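Side-chain contacts in glia-derived nexin (Homo sapiens, PDB 4DY0), which inhibits the serine proteases thrombin, trypsin and urokinase as a heparin-binding serpin and promotes neurite extension by inhibiting thrombin: residues A94-N99 / D132-W137; P106-N111 / C117-V122; F222-Y227 / S231-I236; F360-N365 / V370-Q375. All blocks are in the same frame, centred on the assembly; numbering follows the deposited sequence.

Along the chain, both segments of contact 2 fall between those of contact 1, and contacts 3 and 4 follow in series. They form two groups. Contacts 1 and 2, with centres about 11 Å apart, meet where strand 90-97 (contact 1) runs parallel beside strand 117-121 (contact 2) at one border of the serpin A sheet. Contacts 3 and 4, centres about 9 Å apart, are consecutive hairpins of the B sheet, joined where strand 232-239 pairs with strand 358-364. Between the groups the centres lie about 27 to 34 Å apart. In serpins the A sheet takes in the cleaved reactive loop, so contacts 1 and 2 probably belong to the more mobile part.

Contact 1. Residues A94-N99 / D132-W137; sequences AVFVKN and DSINAW
Phe96 and Ile134 supply the CH-pi part of this wholly apolar contact. Ile134 CG1 stands almost on the ring normal, 3.7 Å from the centroid of the Phe96 ring, while the other branch, CG2, reaches the rim at Phe96 CE1, 3.6 Å away. Both branches lie over the same face, CG1 anti to the carbonyl carbon (chi1 -60°) at the centre and CG2 toward the rim, so the isoleucine covers that face from its centre out to one side. The aromatic pair is of the offset edge-to-face kind: Phe96 turns its edge toward the face of Trp137, with the planes at 85° and Phe96 CZ 3.7 Å from Trp137 CE3. This is helix 127-141 of the serpin fold lying across the A sheet, here over strand 90-97, to which the helix segment runs roughly antiparallel. With an alanine in place of Phe96, Ile134 CG1 would probably lose the ring it rests on and the indole of Trp137 its edge-on neighbour, opening a gap between helix and strand. Plain methyl-on-ring packing comes from Ala94, whose CB sits over a face of the Trp137 indole; the modelled separation there is too short to be trusted in detail. Beyond the pair of segments, Phe96 also touches Val165 of strand 162-170, and Trp137 packs on Glu118 and Arg120 of strand 117-121.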
loop_
_atom_site.group_PDB
_atom_site.type_symbol
_atom_site.label_atom_id
_atom_site.label_comp_id
_atom_site.label_asym_id
_atom_site.label_seq_id
_atom_site.Cartn_x
_atom_site.Cartn_y
_atom_site.Cartn_z
ATOM N N ALA A 94 9.796 -8.339 6.657
ATOM C CA ALA A 94 11.048 -9.041 6.901
ATOM C C ALA A 94 12.270 -8.240 6.474
ATOM O O ALA A 94 12.266 -7.570 5.434
ATOM C CB ALA A 94 11.040 -10.395 6.208
ATOM N N VAL A 95 13.311 -8.310 7.297
ATOM C CA VAL A 95 14.618 -7.791 6.932
ATOM C C VAL A 95 15.535 -8.977 6.681
ATOM O O VAL A 95 15.921 -9.685 7.619
ATOM C CB VAL A 95 15.221 -6.917 8.044
ATOM C CG1 VAL A 95 16.615 -6.453 7.649
ATOM C CG2 VAL A 95 14.323 -5.726 8.326
ATOM N N PHE A 96 15.864 -9.206 5.414
ATOM C CA PHE A 96 16.732 -10.316 5.043
ATOM C C PHE A 96 18.180 -9.871 5.009
ATOM O O PHE A 96 18.548 -8.981 4.243
ATOM C CB PHE A 96 16.322 -10.903 3.695
ATOM C CG PHE A 96 15.011 -11.618 3.731
ATOM C CD1 PHE A 96 13.845 -10.975 3.347
ATOM C CD2 PHE A 96 14.937 -12.930 4.166
ATOM C CE1 PHE A 96 12.628 -11.633 3.387
ATOM C CE2 PHE A 96 13.724 -13.592 4.206
ATOM C CZ PHE A 96 12.565 -12.939 3.813
ATOM N N VAL A 97 18.953 -10.570 5.799
ATOM C CA VAL A 97 20.304 -10.221 6.044
ATOM C C VAL A 97 21.224 -11.430 5.886
ATOM O O VAL A 97 20.844 -12.521 6.130
ATOM C CB VAL A 97 20.348 -9.598 7.390
ATOM C CG1 VAL A 97 20.279 -10.634 8.418
ATOM C CG2 VAL A 97 21.516 -8.761 7.511
ATOM N N LYS A 98 22.434 -11.232 5.437
ATOM C CA LYS A 98 23.298 -12.362 5.153
ATOM C C LYS A 98 23.641 -13.263 6.377
ATOM O O LYS A 98 23.566 -14.464 6.324
ATOM C CB LYS A 98 24.560 -11.853 4.482
ATOM C CG LYS A 98 25.068 -12.710 3.420
ATOM C CD LYS A 98 26.445 -12.347 3.084
ATOM C CE LYS A 98 26.793 -12.719 1.688
ATOM N N ASN A 99 23.971 -12.680 7.506
ATOM C CA ASN A 99 24.188 -13.479 8.672
ATOM C C ASN A 99 23.421 -12.902 9.790
ATOM O O ASN A 99 23.868 -11.966 10.401
ATOM C CB ASN A 99 25.659 -13.451 9.041
ATOM N N ASP A 132 14.500 -18.172 -3.475
ATOM C CA ASP A 132 13.653 -19.282 -3.067
ATOM C C ASP A 132 13.209 -19.130 -1.621
ATOM O O ASP A 132 12.021 -19.228 -1.312
ATOM C CB ASP A 132 14.394 -20.607 -3.229
ATOM C CG ASP A 132 14.320 -21.152 -4.642
ATOM O OD1 ASP A 132 13.762 -20.466 -5.521
ATOM O OD2 ASP A 132 14.820 -22.275 -4.866
ATOM N N SER A 133 14.172 -18.901 -0.733
ATOM C CA SER A 133 13.884 -18.794 0.694
ATOM C C SER A 133 12.950 -17.627 0.976
ATOM O O SER A 133 11.991 -17.750 1.742
ATOM C CB SER A 133 15.174 -18.633 1.497
ATOM O OG SER A 133 15.891 -19.851 1.556
ATOM N N ILE A 134 13.236 -16.492 0.354
ATOM C CA ILE A 134 12.437 -15.302 0.566
ATOM C C ILE A 134 11.012 -15.517 0.066
ATOM O O ILE A 134 10.044 -15.246 0.779
ATOM C CB ILE A 134 13.075 -14.088 -0.106
ATOM C CG1 ILE A 134 14.477 -13.863 0.474
ATOM C CG2 ILE A 134 12.192 -12.860 0.075
ATOM C CD1 ILE A 134 15.255 -12.748 -0.183
ATOM N N ASN A 135 10.894 -16.027 -1.153
ATOM C CA ASN A 135 9.594 -16.369 -1.719
ATOM C C ASN A 135 8.829 -17.381 -0.870
ATOM O O ASN A 135 7.653 -17.184 -0.568
ATOM C CB ASN A 135 9.752 -16.869 -3.158
ATOM C CG ASN A 135 10.166 -15.761 -4.111
ATOM O OD1 ASN A 135 9.953 -14.580 -3.833
ATOM N ND2 ASN A 135 10.764 -16.135 -5.237
ATOM N N ALA A 136 9.502 -18.456 -0.476
ATOM C CA ALA A 136 8.896 -19.450 0.402
ATOM C C ALA A 136 8.353 -18.804 1.678
ATOM O O ALA A 136 7.291 -19.182 2.176
ATOM C CB ALA A 136 9.903 -20.544 0.745
ATOM N N TRP A 137 9.086 -17.828 2.204
ATOM C CA TRP A 137 8.674 -17.162 3.435
ATOM C C TRP A 137 7.467 -16.243 3.212
ATOM O O TRP A 137 6.533 -16.224 4.019
ATOM C CB TRP A 137 9.842 -16.392 4.058
ATOM C CG TRP A 137 9.436 -15.573 5.245
ATOM C CD1 TRP A 137 9.344 -15.994 6.543
ATOM C CD2 TRP A 137 9.047 -14.194 5.242
ATOM N NE1 TRP A 137 8.926 -14.959 7.348
ATOM C CE2 TRP A 137 8.738 -13.844 6.574
ATOM C CE3 TRP A 137 8.932 -13.222 4.244
ATOM C CZ2 TRP A 137 8.323 -12.564 6.931
ATOM C CZ3 TRP A 137 8.520 -11.950 4.599
ATOM C CH2 TRP A 137 8.220 -11.632 5.932
#

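Contact 2. Residues P106-N111 / C117-V122; sequences PFVTRN and CEVRNV
Cys117 N donates to Asn111 O at 3.0 Å with a nearly straight N-H...O angle of 166°, the N-H approaching from above the carbonyl plane, tying the start of the 117-122 segment to the preceding helix. Beside this bond the two side chains also meet, Asn111 OD1 lying 3.9 Å from Cys117 CB. The amide is turned so that its other end, ND2, sits 3.2 Å above the plane of the Phe107 ring, toward the rim, and makes a weak bond to Phe107 O one helical turn back. The apolar half is a tight meeting of two valines whose side chains cross at about a right angle. Here a single branch does the work: Val119 CG1 touches Val108 CG1 at 3.5 Å and is equally near CG2 of the same residue. Val119 is rotated well off a staggered position (chi1 27°), which is consistent with crowding at this point. Phe107 flanks the pair more loosely, its CE2 4.4 Å from Val119 CB. Glu118 and Arg120 form a salt bridge along the strand, Arg120 NH1 meeting the syn side of Glu118 OE2 at 3.2 Å, tilted from the carboxylate plane though OE2 lies in the guanidinium plane, and both also pack on Trp137. Helix 105-115 is the connection of a beta-alpha-beta unit between the parallel strands 90-97 and 117-121 at the border of the A sheet, with Met45 of helix 36-47 touching Asn111 and Cys117.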
loop_
_atom_site.group_PDB
_atom_site.type_symbol
_atom_site.label_atom_id
_atom_site.label_comp_id
_atom_site.label_asym_id
_atom_site.label_seq_id
_atom_site.Cartn_x
_atom_site.Cartn_y
_atom_site.Cartn_z
ATOM N N PRO A 106 18.647 -5.594 20.222
ATOM C CA PRO A 106 17.619 -4.556 20.237
ATOM C C PRO A 106 16.968 -4.376 18.865
ATOM O O PRO A 106 15.742 -4.315 18.767
ATOM C CB PRO A 106 18.397 -3.302 20.635
ATOM C CG PRO A 106 19.515 -3.822 21.488
ATOM C CD PRO A 106 19.886 -5.161 20.895
ATOM N N PHE A 107 17.781 -4.298 17.817
ATOM C CA PHE A 107 17.261 -4.145 16.461
ATOM C C PHE A 107 16.295 -5.276 16.096
ATOM O O PHE A 107 15.248 -5.037 15.489
ATOM C CB PHE A 107 18.401 -4.052 15.437
ATOM C CG PHE A 107 17.930 -3.982 14.011
ATOM C CD1 PHE A 107 17.539 -2.774 13.453
ATOM C CD2 PHE A 107 17.868 -5.125 13.231
ATOM C CE1 PHE A 107 17.101 -2.705 12.142
ATOM C CE2 PHE A 107 17.428 -5.065 11.918
ATOM C CZ PHE A 107 17.043 -3.853 11.373
ATOM N N VAL A 108 16.647 -6.503 16.469
ATOM C CA VAL A 108 15.786 -7.655 16.210
ATOM C C VAL A 108 14.529 -7.577 17.064
ATOM O O VAL A 108 13.412 -7.756 16.573
ATOM C CB VAL A 108 16.497 -8.985 16.517
ATOM C CG1 VAL A 108 15.537 -10.157 16.334
ATOM C CG2 VAL A 108 17.724 -9.151 15.634
ATOM N N THR A 109 14.731 -7.299 18.347
ATOM C CA THR A 109 13.645 -7.210 19.314
ATOM C C THR A 109 12.653 -6.111 18.969
ATOM O O THR A 109 11.458 -6.368 18.825
ATOM C CB THR A 109 14.197 -6.938 20.720
ATOM O OG1 THR A 109 15.127 -7.970 21.072
ATOM C CG2 THR A 109 13.069 -6.901 21.740
ATOM N N ARG A 110 13.158 -4.886 18.850
ATOM C CA ARG A 110 12.316 -3.730 18.552
ATOM C C ARG A 110 11.503 -3.930 17.279
ATOM O O ARG A 110 10.330 -3.566 17.223
ATOM C CB ARG A 110 13.159 -2.452 18.452
ATOM C CG ARG A 110 13.805 -2.023 19.768
ATOM C CD ARG A 110 12.794 -1.365 20.697
ATOM N NE ARG A 110 12.531 0.026 20.331
ATOM C CZ ARG A 110 11.522 0.751 20.808
ATOM N NH1 ARG A 110 10.662 0.217 21.668
ATOM N NH2 ARG A 110 11.364 2.010 20.418
ATOM N N ASN A 111 12.125 -4.511 16.256
ATOM C CA ASN A 111 11.428 -4.749 14.991
ATOM C C ASN A 111 10.266 -5.731 15.135
ATOM O O ASN A 111 9.190 -5.515 14.574
ATOM C CB ASN A 111 12.398 -5.198 13.892
ATOM C CG ASN A 111 12.817 -4.053 12.981
ATOM O OD1 ASN A 111 11.974 -3.311 12.474
ATOM N ND2 ASN A 111 14.122 -3.912 12.759
ATOM N N CYS A 117 8.052 -7.245 12.421
ATOM C CA CYS A 117 9.032 -7.468 11.375
ATOM C C CYS A 117 10.038 -8.519 11.813
ATOM O O CYS A 117 10.599 -8.444 12.908
ATOM C CB CYS A 117 9.760 -6.165 11.052
ATOM S SG CYS A 117 11.053 -6.317 9.795
ATOM N N GLU A 118 10.263 -9.503 10.954
ATOM C CA GLU A 118 11.223 -10.545 11.247
ATOM C C GLU A 118 12.554 -10.215 10.603
ATOM O O GLU A 118 12.620 -9.887 9.421
ATOM C CB GLU A 118 10.720 -11.895 10.739
ATOM C CG GLU A 118 9.350 -12.279 11.264
ATOM C CD GLU A 118 9.195 -13.775 11.417
ATOM O OE1 GLU A 118 8.118 -14.220 11.867
ATOM O OE2 GLU A 118 10.157 -14.505 11.096
ATOM N N VAL A 119 13.620 -10.279 11.386
ATOM C CA VAL A 119 14.946 -10.126 10.823
ATOM C C VAL A 119 15.593 -11.497 10.730
ATOM O O VAL A 119 15.984 -12.089 11.734
ATOM C CB VAL A 119 15.812 -9.115 11.616
ATOM C CG1 VAL A 119 15.362 -9.042 13.061
ATOM C CG2 VAL A 119 17.293 -9.458 11.499
ATOM N N ARG A 120 15.698 -11.972 9.492
ATOM C CA ARG A 120 16.020 -13.301 8.996
ATOM C C ARG A 120 17.238 -13.332 8.129
ATOM O O ARG A 120 17.553 -12.404 7.492
ATOM C CB ARG A 120 14.883 -13.844 8.137
ATOM C CG ARG A 120 13.569 -13.913 8.800
ATOM C CD ARG A 120 12.528 -14.398 7.895
ATOM N NE ARG A 120 12.781 -15.769 7.508
ATOM C CZ ARG A 120 12.202 -16.819 8.045
ATOM N NH1 ARG A 120 11.314 -16.669 8.982
ATOM N NH2 ARG A 120 12.517 -18.010 7.640
ATOM N N ASN A 121 17.939 -14.441 8.113
ATOM C CA ASN A 121 19.191 -14.538 7.386
ATOM C C ASN A 121 19.022 -15.231 6.075
ATOM O O ASN A 121 18.097 -15.940 5.888
ATOM C CB ASN A 121 20.276 -15.223 8.221
ATOM C CG ASN A 121 20.504 -16.640 7.823
ATOM O OD1 ASN A 121 21.522 -16.973 7.276
ATOM N ND2 ASN A 121 19.536 -17.467 8.053
ATOM N N VAL A 122 19.898 -14.997 5.144
ATOM C CA VAL A 122 19.714 -15.642 3.890
ATOM C C VAL A 122 21.040 -15.743 3.202
ATOM O O VAL A 122 21.889 -14.931 3.410
ATOM C CB VAL A 122 18.640 -14.861 3.023
ATOM C CG1 VAL A 122 19.217 -13.671 2.321
ATOM C CG2 VAL A 122 17.974 -15.735 2.050
#

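Contact 3. Residues F222-Y227 / S231-I236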
loop_
_atom_site.group_PDB
_atom_site.type_symbol
_atom_site.label_atom_id
_atom_site.label_comp_id
_atom_site.label_asym_id
_atom_site.label_seq_id
_atom_site.Cartn_x
_atom_site.Cartn_y
_atom_site.Cartn_z
ATOM N N PHE A 222 -16.403 10.175 -6.375
ATOM C CA PHE A 222 -15.842 9.206 -5.443
ATOM C C PHE A 222 -16.907 8.533 -4.591
ATOM O O PHE A 222 -17.958 9.107 -4.313
ATOM C CB PHE A 222 -14.769 9.849 -4.556
ATOM C CG PHE A 222 -15.175 11.169 -3.973
ATOM C CD1 PHE A 222 -15.787 11.233 -2.731
ATOM C CD2 PHE A 222 -14.946 12.346 -4.667
ATOM C CE1 PHE A 222 -16.166 12.442 -2.193
ATOM C CE2 PHE A 222 -15.320 13.563 -4.134
ATOM C CZ PHE A 222 -15.933 13.614 -2.896
ATOM N N ILE A 223 -16.623 7.307 -4.175
ATOM C CA ILE A 223 -17.582 6.531 -3.415
ATOM C C ILE A 223 -16.896 5.722 -2.319
ATOM O O ILE A 223 -15.742 5.313 -2.462
ATOM C CB ILE A 223 -18.386 5.595 -4.339
ATOM C CG1 ILE A 223 -19.474 4.862 -3.548
ATOM C CG2 ILE A 223 -17.461 4.617 -5.043
ATOM C CD1 ILE A 223 -20.553 4.262 -4.429
ATOM N N GLU A 224 -17.613 5.502 -1.220
ATOM C CA GLU A 224 -17.126 4.651 -0.141
ATOM C C GLU A 224 -17.909 3.339 -0.065
ATOM O O GLU A 224 -19.137 3.335 0.010
ATOM C CB GLU A 224 -17.200 5.381 1.198
ATOM C CG GLU A 224 -16.587 4.596 2.348
ATOM C CD GLU A 224 -16.782 5.276 3.689
ATOM O OE1 GLU A 224 -17.898 5.782 3.948
ATOM O OE2 GLU A 224 -15.820 5.300 4.488
ATOM N N LEU A 225 -17.188 2.226 -0.098
ATOM C CA LEU A 225 -17.798 0.915 0.037
ATOM C C LEU A 225 -17.257 0.265 1.297
ATOM O O LEU A 225 -16.124 -0.208 1.315
ATOM C CB LEU A 225 -17.462 0.043 -1.169
ATOM C CG LEU A 225 -17.934 0.480 -2.551
ATOM C CD1 LEU A 225 -17.490 1.893 -2.851
ATOM C CD2 LEU A 225 -17.367 -0.476 -3.576
ATOM N N PRO A 226 -18.060 0.253 2.366
ATOM C CA PRO A 226 -17.595 -0.298 3.639
ATOM C C PRO A 226 -17.548 -1.827 3.658
ATOM O O PRO A 226 -18.353 -2.486 2.992
ATOM C CB PRO A 226 -18.635 0.212 4.639
ATOM C CG PRO A 226 -19.867 0.426 3.827
ATOM C CD PRO A 226 -19.405 0.849 2.467
ATOM N N TYR A 227 -16.595 -2.378 4.409
ATOM C CA TYR A 227 -16.546 -3.812 4.664
ATOM C C TYR A 227 -17.316 -4.132 5.949
ATOM O O TYR A 227 -17.523 -3.256 6.789
ATOM C CB TYR A 227 -15.100 -4.307 4.738
ATOM C CG TYR A 227 -14.374 -4.242 3.411
ATOM C CD1 TYR A 227 -14.441 -5.296 2.509
ATOM C CD2 TYR A 227 -13.628 -3.122 3.057
ATOM C CE1 TYR A 227 -13.780 -5.239 1.286
ATOM C CE2 TYR A 227 -12.965 -3.056 1.835
ATOM C CZ TYR A 227 -13.044 -4.117 0.958
ATOM O OH TYR A 227 -12.391 -4.057 -0.253
ATOM N N SER A 231 -14.792 -1.299 10.116
ATOM C CA SER A 231 -13.595 -0.549 10.486
ATOM C C SER A 231 -12.767 -0.228 9.242
ATOM O O SER A 231 -11.970 0.710 9.236
ATOM C CB SER A 231 -12.761 -1.322 11.506
ATOM O OG SER A 231 -12.459 -2.624 11.040
ATOM N N ILE A 232 -12.976 -1.008 8.187
ATOM C CA ILE A 232 -12.238 -0.835 6.943
ATOM C C ILE A 232 -13.186 -0.561 5.781
ATOM O O ILE A 232 -14.273 -1.129 5.707
ATOM C CB ILE A 232 -11.384 -2.079 6.619
ATOM C CG1 ILE A 232 -10.424 -2.378 7.775
ATOM C CG2 ILE A 232 -10.628 -1.879 5.308
ATOM C CD1 ILE A 232 -9.608 -3.637 7.588
ATOM N N SER A 233 -12.775 0.314 4.872
ATOM C CA SER A 233 -13.602 0.616 3.711
ATOM C C SER A 233 -12.754 0.900 2.481
ATOM O O SER A 233 -11.604 1.323 2.583
ATOM C CB SER A 233 -14.541 1.790 4.001
ATOM O OG SER A 233 -13.807 2.929 4.407
ATOM N N MET A 234 -13.327 0.643 1.316
ATOM C CA MET A 234 -12.676 0.988 0.072
ATOM C C MET A 234 -13.186 2.346 -0.398
ATOM O O MET A 234 -14.378 2.645 -0.289
ATOM C CB MET A 234 -12.957 -0.067 -0.994
ATOM C CG MET A 234 -12.382 0.295 -2.358
ATOM S SD MET A 234 -12.655 -0.962 -3.617
ATOM C CE MET A 234 -11.479 -2.214 -3.111
ATOM N N LEU A 235 -12.276 3.167 -0.908
ATOM C CA LEU A 235 -12.644 4.429 -1.524
ATOM C C LEU A 235 -12.248 4.372 -2.989
ATOM O O LEU A 235 -11.172 3.877 -3.326
ATOM C CB LEU A 235 -11.944 5.595 -0.828
ATOM C CG LEU A 235 -12.571 6.109 0.474
ATOM C CD1 LEU A 235 -13.044 4.972 1.354
ATOM C CD2 LEU A 235 -11.578 6.979 1.223
ATOM N N ILE A 236 -13.125 4.862 -3.859
ATOM C CA ILE A 236 -12.867 4.837 -5.295
ATOM C C ILE A 236 -13.142 6.198 -5.916
ATOM O O ILE A 236 -14.162 6.832 -5.627
ATOM C CB ILE A 236 -13.734 3.789 -6.013
ATOM C CG1 ILE A 236 -13.515 2.408 -5.399
ATOM C CG2 ILE A 236 -13.433 3.779 -7.510
ATOM C CD1 ILE A 236 -14.142 1.286 -6.190
#
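Tyr227 lays the edge of its ring along the backbone of the opposite strand, with CD2 3.4 Å from Ile232 O, and its hydroxyl end reaches Met234, OH lying 3.5 Å from Met234 CE. The ring also stacks with Trp174 and meets Phe170 edge-to-face. At the other end of the hairpin Phe222 stacks with Trp261, and its CB brushes the carbonyl of Ile236. Between them the strands pair antiparallel: Ile223 with Ile236 and Leu225 with Met234 exchange backbone hydrogen bonds in both directions, the shortest being Leu225 N to Met234 O at 2.8 Å, and Tyr227 N adds one to Ile232 O. Ile223, Leu225, Met234 and Ile236 occupy one face, where Ile223 CG2 is 3.9 Å from Ile236 CB. Glu224, Pro226, Ser233 and Leu235 occupy the other. With CG anti to the backbone N (chi1 -175°) and an extended chain, Glu224 runs beside Leu235, its CG 3.7 Å from Leu235 CD1, and takes a hydrogen bond from Ser233 OG at 3.1 Å on the anti side of OE2, somewhat out of the carboxylate plane; Asn365 ND2 also bonds this hydroxyl. Glu224 OE1 forms a salt bridge with Arg208. Replacing Glu224 by alanine is likely to cost Arg208 this counter-charge and Ser233 OG this acceptor. The hairpin lies in the B sheet of the serpin fold, between strand 195-213, paired with 219-226, and strand 358-364, paired with 232-239, while Met234 and Tyr227 pack on Ile326 of strand 319-328.

Contact 4. Residues F360-N365 / V370-Q375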
loop_
_atom_site.group_PDB
_atom_site.type_symbol
_atom_site.label_atom_id
_atom_site.label_comp_id
_atom_site.label_asym_id
_atom_site.label_seq_id
_atom_site.Cartn_x
_atom_site.Cartn_y
_atom_site.Cartn_z
ATOM N N PHE A 360 -8.082 3.913 -6.203
ATOM C CA PHE A 360 -8.760 3.377 -5.038
ATOM C C PHE A 360 -7.878 3.380 -3.802
ATOM O O PHE A 360 -6.653 3.249 -3.902
ATOM C CB PHE A 360 -9.329 1.980 -5.313
ATOM C CG PHE A 360 -8.316 0.878 -5.246
ATOM C CD1 PHE A 360 -7.725 0.390 -6.398
ATOM C CD2 PHE A 360 -7.972 0.306 -4.027
ATOM C CE1 PHE A 360 -6.793 -0.642 -6.334
ATOM C CE2 PHE A 360 -7.046 -0.721 -3.956
ATOM C CZ PHE A 360 -6.456 -1.196 -5.110
ATOM N N PHE A 361 -8.516 3.559 -2.648
ATOM C CA PHE A 361 -7.858 3.465 -1.353
ATOM C C PHE A 361 -8.500 2.344 -0.561
ATOM O O PHE A 361 -9.683 2.062 -0.724
ATOM C CB PHE A 361 -8.066 4.744 -0.538
ATOM C CG PHE A 361 -7.336 5.938 -1.058
ATOM C CD1 PHE A 361 -8.006 6.915 -1.773
ATOM C CD2 PHE A 361 -5.984 6.107 -0.802
ATOM C CE1 PHE A 361 -7.338 8.030 -2.242
ATOM C CE2 PHE A 361 -5.310 7.217 -1.265
ATOM C CZ PHE A 361 -5.987 8.182 -1.989
ATOM N N ILE A 362 -7.720 1.726 0.314
ATOM C CA ILE A 362 -8.263 0.895 1.371
ATOM C C ILE A 362 -7.869 1.568 2.677
ATOM O O ILE A 362 -6.685 1.723 2.968
ATOM C CB ILE A 362 -7.710 -0.547 1.329
ATOM C CG1 ILE A 362 -8.151 -1.248 0.050
ATOM C CG2 ILE A 362 -8.195 -1.344 2.539
ATOM C CD1 ILE A 362 -9.635 -1.509 0.002
ATOM N N ARG A 363 -8.862 1.981 3.455
ATOM C CA ARG A 363 -8.611 2.773 4.649
ATOM C C ARG A 363 -9.052 2.054 5.923
ATOM O O ARG A 363 -10.134 1.469 5.975
ATOM C CB ARG A 363 -9.339 4.112 4.527
ATOM C CG ARG A 363 -8.982 5.140 5.581
ATOM C CD ARG A 363 -9.550 6.503 5.192
ATOM N NE ARG A 363 -9.125 7.560 6.102
ATOM C CZ ARG A 363 -9.828 7.966 7.156
ATOM N NH1 ARG A 363 -9.365 8.936 7.935
ATOM N NH2 ARG A 363 -10.994 7.399 7.432
ATOM N N HIS A 364 -8.200 2.096 6.941
ATOM C CA HIS A 364 -8.573 1.661 8.276
ATOM C C HIS A 364 -9.022 2.908 9.024
ATOM O O HIS A 364 -8.204 3.719 9.454
ATOM C CB HIS A 364 -7.388 0.996 8.978
ATOM C CG HIS A 364 -7.727 0.389 10.304
ATOM N ND1 HIS A 364 -7.390 0.982 11.503
ATOM C CD2 HIS A 364 -8.368 -0.761 10.622
ATOM C CE1 HIS A 364 -7.811 0.225 12.501
ATOM N NE2 HIS A 364 -8.409 -0.839 11.994
ATOM N N ASN A 365 -10.332 3.062 9.161
ATOM C CA ASN A 365 -10.919 4.321 9.617
ATOM C C ASN A 365 -10.620 4.727 11.066
ATOM O O ASN A 365 -10.441 5.912 11.353
ATOM C CB ASN A 365 -12.422 4.332 9.315
ATOM C CG ASN A 365 -12.709 4.159 7.826
ATOM O OD1 ASN A 365 -12.239 4.944 7.002
ATOM N ND2 ASN A 365 -13.468 3.125 7.477
ATOM N N VAL A 370 -3.852 4.398 5.746
ATOM C CA VAL A 370 -4.147 4.042 4.364
ATOM C C VAL A 370 -3.398 2.765 4.019
ATOM O O VAL A 370 -2.206 2.797 3.718
ATOM C CB VAL A 370 -3.741 5.162 3.388
ATOM C CG1 VAL A 370 -4.177 4.816 1.972
ATOM C CG2 VAL A 370 -4.354 6.490 3.827
ATOM N N LEU A 371 -4.103 1.641 4.077
ATOM C CA LEU A 371 -3.491 0.331 3.883
ATOM C C LEU A 371 -3.158 0.062 2.416
ATOM O O LEU A 371 -2.150 -0.571 2.109
ATOM C CB LEU A 371 -4.410 -0.761 4.430
ATOM C CG LEU A 371 -4.996 -0.456 5.813
ATOM C CD1 LEU A 371 -5.941 -1.556 6.272
ATOM C CD2 LEU A 371 -3.890 -0.240 6.830
ATOM N N PHE A 372 -4.013 0.542 1.517
ATOM C CA PHE A 372 -3.810 0.355 0.086
ATOM C C PHE A 372 -4.056 1.652 -0.656
ATOM O O PHE A 372 -4.952 2.427 -0.305
ATOM C CB PHE A 372 -4.790 -0.674 -0.483
ATOM C CG PHE A 372 -4.428 -2.101 -0.199
ATOM C CD1 PHE A 372 -4.693 -2.669 1.038
ATOM C CD2 PHE A 372 -3.867 -2.892 -1.186
ATOM C CE1 PHE A 372 -4.383 -3.994 1.291
ATOM C CE2 PHE A 372 -3.554 -4.219 -0.937
ATOM C CZ PHE A 372 -3.811 -4.769 0.304
ATOM N N MET A 373 -3.264 1.870 -1.697
ATOM C CA MET A 373 -3.537 2.918 -2.662
ATOM C C MET A 373 -3.189 2.370 -4.041
ATOM O O MET A 373 -2.095 1.837 -4.251
ATOM C CB MET A 373 -2.719 4.167 -2.351
ATOM C CG MET A 373 -3.041 5.348 -3.250
ATOM S SD MET A 373 -2.235 6.856 -2.690
ATOM C CE MET A 373 -3.009 8.077 -3.758
ATOM N N GLY A 374 -4.118 2.486 -4.979
ATOM C CA GLY A 374 -3.903 1.888 -6.284
ATOM C C GLY A 374 -4.405 2.701 -7.458
ATOM O O GLY A 374 -5.419 3.404 -7.371
ATOM N N GLN A 375 -3.688 2.607 -8.570
ATOM C CA GLN A 375 -4.203 3.134 -9.814
ATOM C C GLN A 375 -4.416 1.949 -10.744
ATOM O O GLN A 375 -3.482 1.214 -11.056
ATOM C CB GLN A 375 -3.257 4.183 -10.415
ATOM C CG GLN A 375 -2.557 3.755 -11.676
ATOM C CD GLN A 375 -1.868 4.911 -12.381
ATOM O OE1 GLN A 375 -2.325 6.050 -12.319
ATOM N NE2 GLN A 375 -0.760 4.620 -13.057
#
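Phe361 and Met373 run alongside each other in a Met-aromatic contact: SD of Met373 comes obliquely to the ring, 3.4 Å from CE2 of Phe361. The extended methionine chain carries its CE to Phe361 CZ, and Val370 CG1 touches the ring at its edge, 3.6 Å from Phe361 CD2. On the other sheet face the Phe360 ring has Gly374 CA over one side, 4.2 Å from its centroid; chi1 of 79° sets CG between the backbone N and the carbonyl carbon, swinging the ring over the glycine. Ile362 and Phe372 are packed tightly there, CB to CB 3.4 Å. Strands 358-364 and 369-376 form an antiparallel hairpin of the serpin B sheet, and a classic beta bulge within it sets Leu371 and Phe372 opposite Ile362. Ile362 O accepts two donors, Leu371 N at 2.8 Å nearly along the C=O axis and the longer Phe372 N at 3.3 Å on a lone pair. Farther out, His364 is hydrogen-bonded at ND1 to Thr367 OG1 and at NE2 to Asn85 OD1, its CB resting against Leu371 CD1. Helix 5-26 covers Met373 through Ile17 and Phe20, while Phe372 and Ile362 pack on Ile326 of strand 319-328.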